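Local coordinates for interferon alpha/beta receptor 1 (Mus musculus, PDB 3WCY), which pairs with IFNAR2 to form the heterodimeric cell-surface receptor for type I interferons, whose binding switches on JAK-STAT signalling, at residues 320-325 / 358-363; 340-345 / 369-374. One frame throughout, in Å; residues are numbered along the deposited sequence.

Interaction 1: 320-325 / 358-363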
loop_
_atom_site.group_PDB
_atom_site.type_symbol
_atom_site.label_atom_id
_atom_site.label_comp_id
_atom_site.label_asym_id
_atom_site.label_seq_id
_atom_site.Cartn_x
_atom_site.Cartn_y
_atom_site.Cartn_z
ATOM N N THR A 320 -4.897 -21.171 -36.755
ATOM C CA THR A 320 -4.391 -20.705 -35.465
ATOM C C THR A 320 -2.873 -20.578 -35.477
ATOM O O THR A 320 -2.188 -21.401 -36.087
ATOM C CB THR A 320 -4.850 -21.638 -34.329
ATOM O OG1 THR A 320 -4.523 -22.991 -34.655
ATOM C CG2 THR A 320 -6.338 -21.523 -34.031
ATOM N N LEU A 321 -2.350 -19.549 -34.798
ATOM C CA LEU A 321 -0.913 -19.340 -34.663
ATOM C C LEU A 321 -0.562 -19.526 -33.184
ATOM O O LEU A 321 -0.778 -18.622 -32.371
ATOM C CB LEU A 321 -0.503 -17.954 -35.186
ATOM C CG LEU A 321 0.978 -17.759 -35.464
ATOM C CD1 LEU A 321 1.198 -17.184 -36.843
ATOM C CD2 LEU A 321 1.619 -16.882 -34.413
ATOM N N LEU A 322 -0.086 -20.734 -32.833
ATOM C CA LEU A 322 0.282 -21.091 -31.463
ATOM C C LEU A 322 1.593 -20.432 -31.049
ATOM O O LEU A 322 2.575 -20.480 -31.788
ATOM C CB LEU A 322 0.367 -22.614 -31.298
ATOM C CG LEU A 322 -0.257 -23.194 -30.030
ATOM C CD1 LEU A 322 -0.638 -24.649 -30.237
ATOM C CD2 LEU A 322 0.681 -23.054 -28.822
ATOM N N VAL A 323 1.590 -19.804 -29.866
ATOM C CA VAL A 323 2.729 -19.086 -29.288
ATOM C C VAL A 323 3.077 -19.701 -27.920
ATOM O O VAL A 323 2.187 -19.873 -27.084
ATOM C CB VAL A 323 2.445 -17.551 -29.195
ATOM C CG1 VAL A 323 3.597 -16.803 -28.538
ATOM C CG2 VAL A 323 2.149 -16.951 -30.565
ATOM N N TYR A 324 4.359 -20.041 -27.703
ATOM C CA TYR A 324 4.816 -20.595 -26.429
ATOM C C TYR A 324 5.857 -19.714 -25.743
ATOM O O TYR A 324 6.926 -19.464 -26.301
ATOM C CB TYR A 324 5.324 -22.046 -26.554
ATOM C CG TYR A 324 5.193 -22.814 -25.256
ATOM C CD1 TYR A 324 4.191 -23.762 -25.083
ATOM C CD2 TYR A 324 6.031 -22.550 -24.177
ATOM C CE1 TYR A 324 4.031 -24.435 -23.872
ATOM C CE2 TYR A 324 5.867 -23.196 -22.955
ATOM C CZ TYR A 324 4.873 -24.148 -22.809
ATOM O OH TYR A 324 4.732 -24.801 -21.607
ATOM N N VAL A 325 5.549 -19.284 -24.510
ATOM C CA VAL A 325 6.433 -18.460 -23.681
ATOM C C VAL A 325 7.163 -19.372 -22.706
ATOM O O VAL A 325 6.528 -20.124 -21.971
ATOM C CB VAL A 325 5.689 -17.329 -22.925
ATOM C CG1 VAL A 325 6.676 -16.280 -22.424
ATOM C CG2 VAL A 325 4.612 -16.683 -23.788
ATOM N N GLU A 358 0.828 -21.411 -23.159
ATOM C CA GLU A 358 0.277 -21.756 -24.461
ATOM C C GLU A 358 -0.787 -20.745 -24.933
ATOM O O GLU A 358 -1.980 -20.897 -24.642
ATOM C CB GLU A 358 -0.270 -23.189 -24.446
ATOM C CG GLU A 358 0.573 -24.169 -25.232
ATOM C CD GLU A 358 -0.089 -25.518 -25.418
ATOM O OE1 GLU A 358 0.118 -26.401 -24.556
ATOM O OE2 GLU A 358 -0.837 -25.683 -26.409
ATOM N N PHE A 359 -0.327 -19.699 -25.645
ATOM C CA PHE A 359 -1.155 -18.653 -26.251
ATOM C C PHE A 359 -1.531 -19.135 -27.645
ATOM O O PHE A 359 -0.684 -19.679 -28.350
ATOM C CB PHE A 359 -0.371 -17.332 -26.365
ATOM C CG PHE A 359 -0.235 -16.529 -25.095
ATOM C CD1 PHE A 359 -1.017 -15.400 -24.881
ATOM C CD2 PHE A 359 0.701 -16.876 -24.129
ATOM C CE1 PHE A 359 -0.876 -14.644 -23.709
ATOM C CE2 PHE A 359 0.836 -16.124 -22.958
ATOM C CZ PHE A 359 0.046 -15.016 -22.753
ATOM N N THR A 360 -2.788 -18.957 -28.039
ATOM C CA THR A 360 -3.250 -19.384 -29.354
ATOM C C THR A 360 -3.835 -18.191 -30.108
ATOM O O THR A 360 -4.947 -17.745 -29.801
ATOM C CB THR A 360 -4.163 -20.626 -29.226
ATOM O OG1 THR A 360 -3.416 -21.691 -28.630
ATOM C CG2 THR A 360 -4.728 -21.091 -30.562
ATOM N N LEU A 361 -3.063 -17.647 -31.067
ATOM C CA LEU A 361 -3.518 -16.514 -31.872
ATOM C C LEU A 361 -4.454 -17.023 -32.947
ATOM O O LEU A 361 -4.018 -17.590 -33.953
ATOM C CB LEU A 361 -2.354 -15.698 -32.466
ATOM C CG LEU A 361 -1.482 -14.938 -31.472
ATOM C CD1 LEU A 361 -0.243 -14.396 -32.141
ATOM C CD2 LEU A 361 -2.242 -13.813 -30.842
ATOM N N LYS A 362 -5.758 -16.885 -32.685
ATOM C CA LYS A 362 -6.803 -17.335 -33.599
ATOM C C LYS A 362 -7.475 -16.202 -34.376
ATOM O O LYS A 362 -7.464 -15.049 -33.934
ATOM C CB LYS A 362 -7.811 -18.282 -32.915
ATOM C CG LYS A 362 -8.488 -17.752 -31.648
ATOM C CD LYS A 362 -9.027 -18.879 -30.744
ATOM C CE LYS A 362 -10.277 -19.576 -31.249
ATOM N NZ LYS A 362 -9.961 -20.753 -32.110
ATOM N N ASN A 363 -8.012 -16.549 -35.562
ATOM C CA ASN A 363 -8.696 -15.672 -36.510
ATOM C C ASN A 363 -7.796 -14.564 -37.077
ATOM O O ASN A 363 -8.167 -13.390 -37.081
ATOM C CB ASN A 363 -10.042 -15.158 -35.959
ATOM C CG ASN A 363 -10.966 -16.246 -35.471
ATOM O OD1 ASN A 363 -11.415 -17.109 -36.234
ATOM N ND2 ASN A 363 -11.274 -16.218 -34.184
#
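L321 and V323 are the two residues of 320-325 through which its backbone is stitched to 358-363, each forming a reciprocal pair of hydrogen bonds, with L361 and F359 respectively. The L321 N to L361 O bond is 2.7 Å, and V323 N to F359 O has the same length with an almost straight N-H...O angle of 173°. The strands run antiparallel; paired residues share a face and successive ones alternate.

Apolar packing fills the face of L321, V323, F359 and L361. L361 lies beside L321, both pointing the same way, and its CD1 does double duty, meeting L321 CD2 at 3.8 Å and V323 CG2 at the same distance. Farther along, V325 CG2 sits 3.9 Å from CE2 of the F359 ring, approaching it obliquely. I339 and F341 of strand 337-343 close over this side.

Mixed contacts occupy the other face. E358 CG comes to 3.6 Å from Y324 CD1, the extended carboxylate arm then carrying OE2 toward the methyls of L322. T360 presents OG1 to L322 CG, whereas its CG2, anti to the backbone N (chi1 -61° for OG1), turns to T320 CB.

Strand 321-326 also bonds to strand 311-316 through L322 and Y324, making it the middle of a three-stranded sheet. Side chains meeting toward strand 337-343 are all apolar; on the other face the T360 hydroxyl and E358 carboxylate lie among L322 and Y324.

Interaction 2: 340-345 / 369-374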
loop_
_atom_site.group_PDB
_atom_site.type_symbol
_atom_site.label_atom_id
_atom_site.label_comp_id
_atom_site.label_asym_id
_atom_site.label_seq_id
_atom_site.Cartn_x
_atom_site.Cartn_y
_atom_site.Cartn_z
ATOM N N ILE A 340 2.482 -9.516 -26.877
ATOM C CA ILE A 340 2.433 -8.266 -27.633
ATOM C C ILE A 340 2.607 -8.644 -29.107
ATOM O O ILE A 340 3.719 -8.952 -29.543
ATOM C CB ILE A 340 3.463 -7.204 -27.115
ATOM C CG1 ILE A 340 3.096 -6.703 -25.692
ATOM C CG2 ILE A 340 3.573 -6.009 -28.069
ATOM C CD1 ILE A 340 4.315 -6.358 -24.778
ATOM N N PHE A 341 1.496 -8.680 -29.853
ATOM C CA PHE A 341 1.511 -9.045 -31.264
ATOM C C PHE A 341 1.027 -7.948 -32.207
ATOM O O PHE A 341 0.134 -7.172 -31.862
ATOM C CB PHE A 341 0.788 -10.384 -31.510
ATOM C CG PHE A 341 -0.713 -10.386 -31.330
ATOM C CD1 PHE A 341 -1.559 -10.426 -32.429
ATOM C CD2 PHE A 341 -1.278 -10.385 -30.060
ATOM C CE1 PHE A 341 -2.947 -10.426 -32.262
ATOM C CE2 PHE A 341 -2.666 -10.383 -29.895
ATOM C CZ PHE A 341 -3.490 -10.409 -30.997
ATOM N N TRP A 342 1.634 -7.887 -33.403
ATOM C CA TRP A 342 1.291 -6.925 -34.454
ATOM C C TRP A 342 1.550 -7.501 -35.856
ATOM O O TRP A 342 1.778 -8.702 -35.981
ATOM C CB TRP A 342 1.990 -5.565 -34.224
ATOM C CG TRP A 342 3.475 -5.546 -34.442
ATOM C CD1 TRP A 342 4.131 -5.145 -35.568
ATOM C CD2 TRP A 342 4.486 -5.833 -33.469
ATOM N NE1 TRP A 342 5.490 -5.202 -35.372
ATOM C CE2 TRP A 342 5.738 -5.621 -34.091
ATOM C CE3 TRP A 342 4.460 -6.282 -32.138
ATOM C CZ2 TRP A 342 6.951 -5.847 -33.431
ATOM C CZ3 TRP A 342 5.662 -6.488 -31.479
ATOM C CH2 TRP A 342 6.890 -6.278 -32.126
ATOM N N GLU A 343 1.484 -6.656 -36.898
ATOM C CA GLU A 343 1.712 -7.028 -38.295
ATOM C C GLU A 343 2.874 -6.205 -38.865
ATOM O O GLU A 343 3.012 -5.029 -38.530
ATOM C CB GLU A 343 0.432 -6.787 -39.109
ATOM C CG GLU A 343 0.412 -7.450 -40.476
ATOM C CD GLU A 343 -0.787 -7.107 -41.340
ATOM O OE1 GLU A 343 -1.308 -5.973 -41.227
ATOM O OE2 GLU A 343 -1.179 -7.963 -42.165
ATOM N N ASN A 344 3.678 -6.803 -39.758
ATOM C CA ASN A 344 4.835 -6.145 -40.375
ATOM C C ASN A 344 4.487 -4.991 -41.357
ATOM O O ASN A 344 5.356 -4.539 -42.115
ATOM C CB ASN A 344 5.762 -7.180 -41.012
ATOM C CG ASN A 344 7.216 -6.839 -40.836
ATOM O OD1 ASN A 344 7.811 -6.120 -41.641
ATOM N ND2 ASN A 344 7.815 -7.323 -39.760
ATOM N N THR A 345 3.226 -4.507 -41.327
ATOM C CA THR A 345 2.729 -3.414 -42.175
ATOM C C THR A 345 1.984 -2.366 -41.338
ATOM O O THR A 345 1.915 -1.200 -41.734
ATOM C CB THR A 345 1.857 -3.947 -43.325
ATOM O OG1 THR A 345 0.777 -4.706 -42.785
ATOM C CG2 THR A 345 2.648 -4.778 -44.344
ATOM N N VAL A 369 2.479 -11.713 -42.524
ATOM C CA VAL A 369 3.538 -11.770 -41.511
ATOM C C VAL A 369 3.121 -11.074 -40.216
ATOM O O VAL A 369 2.785 -9.888 -40.235
ATOM C CB VAL A 369 4.899 -11.245 -42.049
ATOM C CG1 VAL A 369 6.008 -11.405 -41.009
ATOM C CG2 VAL A 369 5.288 -11.942 -43.354
ATOM N N TYR A 370 3.166 -11.820 -39.094
ATOM C CA TYR A 370 2.827 -11.334 -37.758
ATOM C C TYR A 370 4.040 -11.382 -36.829
ATOM O O TYR A 370 4.723 -12.404 -36.759
ATOM C CB TYR A 370 1.654 -12.129 -37.159
ATOM C CG TYR A 370 0.309 -11.790 -37.764
ATOM C CD1 TYR A 370 -0.419 -10.688 -37.326
ATOM C CD2 TYR A 370 -0.255 -12.593 -38.751
ATOM C CE1 TYR A 370 -1.660 -10.372 -37.879
ATOM C CE2 TYR A 370 -1.500 -12.294 -39.305
ATOM C CZ TYR A 370 -2.200 -11.181 -38.865
ATOM O OH TYR A 370 -3.431 -10.882 -39.400
ATOM N N CYS A 371 4.299 -10.275 -36.121
ATOM C CA CYS A 371 5.409 -10.148 -35.184
ATOM C C CYS A 371 4.944 -10.258 -33.740
ATOM O O CYS A 371 4.149 -9.438 -33.287
ATOM C CB CYS A 371 6.178 -8.857 -35.430
ATOM S SG CYS A 371 7.840 -9.111 -36.097
ATOM N N VAL A 372 5.451 -11.273 -33.019
ATOM C CA VAL A 372 5.096 -11.541 -31.617
ATOM C C VAL A 372 6.243 -11.184 -30.654
ATOM O O VAL A 372 7.419 -11.293 -31.011
ATOM C CB VAL A 372 4.583 -12.997 -31.385
ATOM C CG1 VAL A 372 3.602 -13.053 -30.219
ATOM C CG2 VAL A 372 3.943 -13.585 -32.643
ATOM N N GLN A 373 5.874 -10.756 -29.433
ATOM C CA GLN A 373 6.766 -10.388 -28.334
ATOM C C GLN A 373 6.130 -10.814 -27.019
ATOM O O GLN A 373 4.918 -10.677 -26.863
ATOM C CB GLN A 373 7.016 -8.881 -28.323
ATOM C CG GLN A 373 8.455 -8.504 -28.616
ATOM C CD GLN A 373 8.774 -7.104 -28.163
ATOM O OE1 GLN A 373 8.512 -6.716 -27.016
ATOM N NE2 GLN A 373 9.392 -6.325 -29.040
ATOM N N ALA A 374 6.929 -11.341 -26.077
ATOM C CA ALA A 374 6.396 -11.797 -24.789
ATOM C C ALA A 374 7.212 -11.390 -23.566
ATOM O O ALA A 374 8.421 -11.177 -23.658
ATOM C CB ALA A 374 6.192 -13.304 -24.801
#
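W342 lays its indole against C371, and this pairing dominates the contact between 340-345 and 369-374. With chi1 at 71°, W342 CG sits between its own backbone N and carbonyl carbon, and the ring system spreads across the neighbouring strand. C371 CB lies over the face of the five-membered ring, 3.8 Å from its centroid, in a CH-pi contact; the nearest atom is W342 CE2, at 3.5 Å. C371 SG stands obliquely to the six-membered ring, 5.0 Å from the centroid, while C371 O lies over a ring face near CE3. Q373 approaches from the rim instead: its NE2 is 4.0 Å from W342 CH2, near the ring plane, with amide and indole planes 78° apart. K349 adds a cation-pi contact to the same indole.

On the opposite face of the sheet, the Y370 ring turns an edge to the W342 carbonyl, CD1 being 3.3 Å from W342 O, and its OH is held by the backbone N of Q365. F341 touches V372 only through CB, its ring leading away toward M352. E343 CG brushes V369 O.

Between the two sets of side chains the antiparallel backbones bond in reciprocal pairs at W342-C371 and I340-Q373, the Q373 N to I340 O bond being weak. N344 N adds a 3.2 Å bond to V369 O where the first strand ends. C371 is disulfide-bonded to C393 on strand 392-395, so the tryptophan packs beside a cross-strand bridge within the four-stranded sheet of a fibronectin type III domain.

How the interactions relate
Both contacts belong to the fourth fibronectin type III domain, their centres about 12 Å apart, but they lie in different sheets: interaction 1 in the three-stranded one, interaction 2 in the four-stranded one. Along the chain the segments alternate, 320-325, 340-345, 358-363, 369-374, so the polypeptide passes from one sheet to the other between successive segments. The sheets pack face to face, and the contacts meet directly in the core between them: L361 CD2 is 3.6 Å from F341 CE2, and V325 CG1 is 3.8 Å from A374 CB. Together they form part of the beta sandwich of this one domain, the last of four in the receptor's extracellular part.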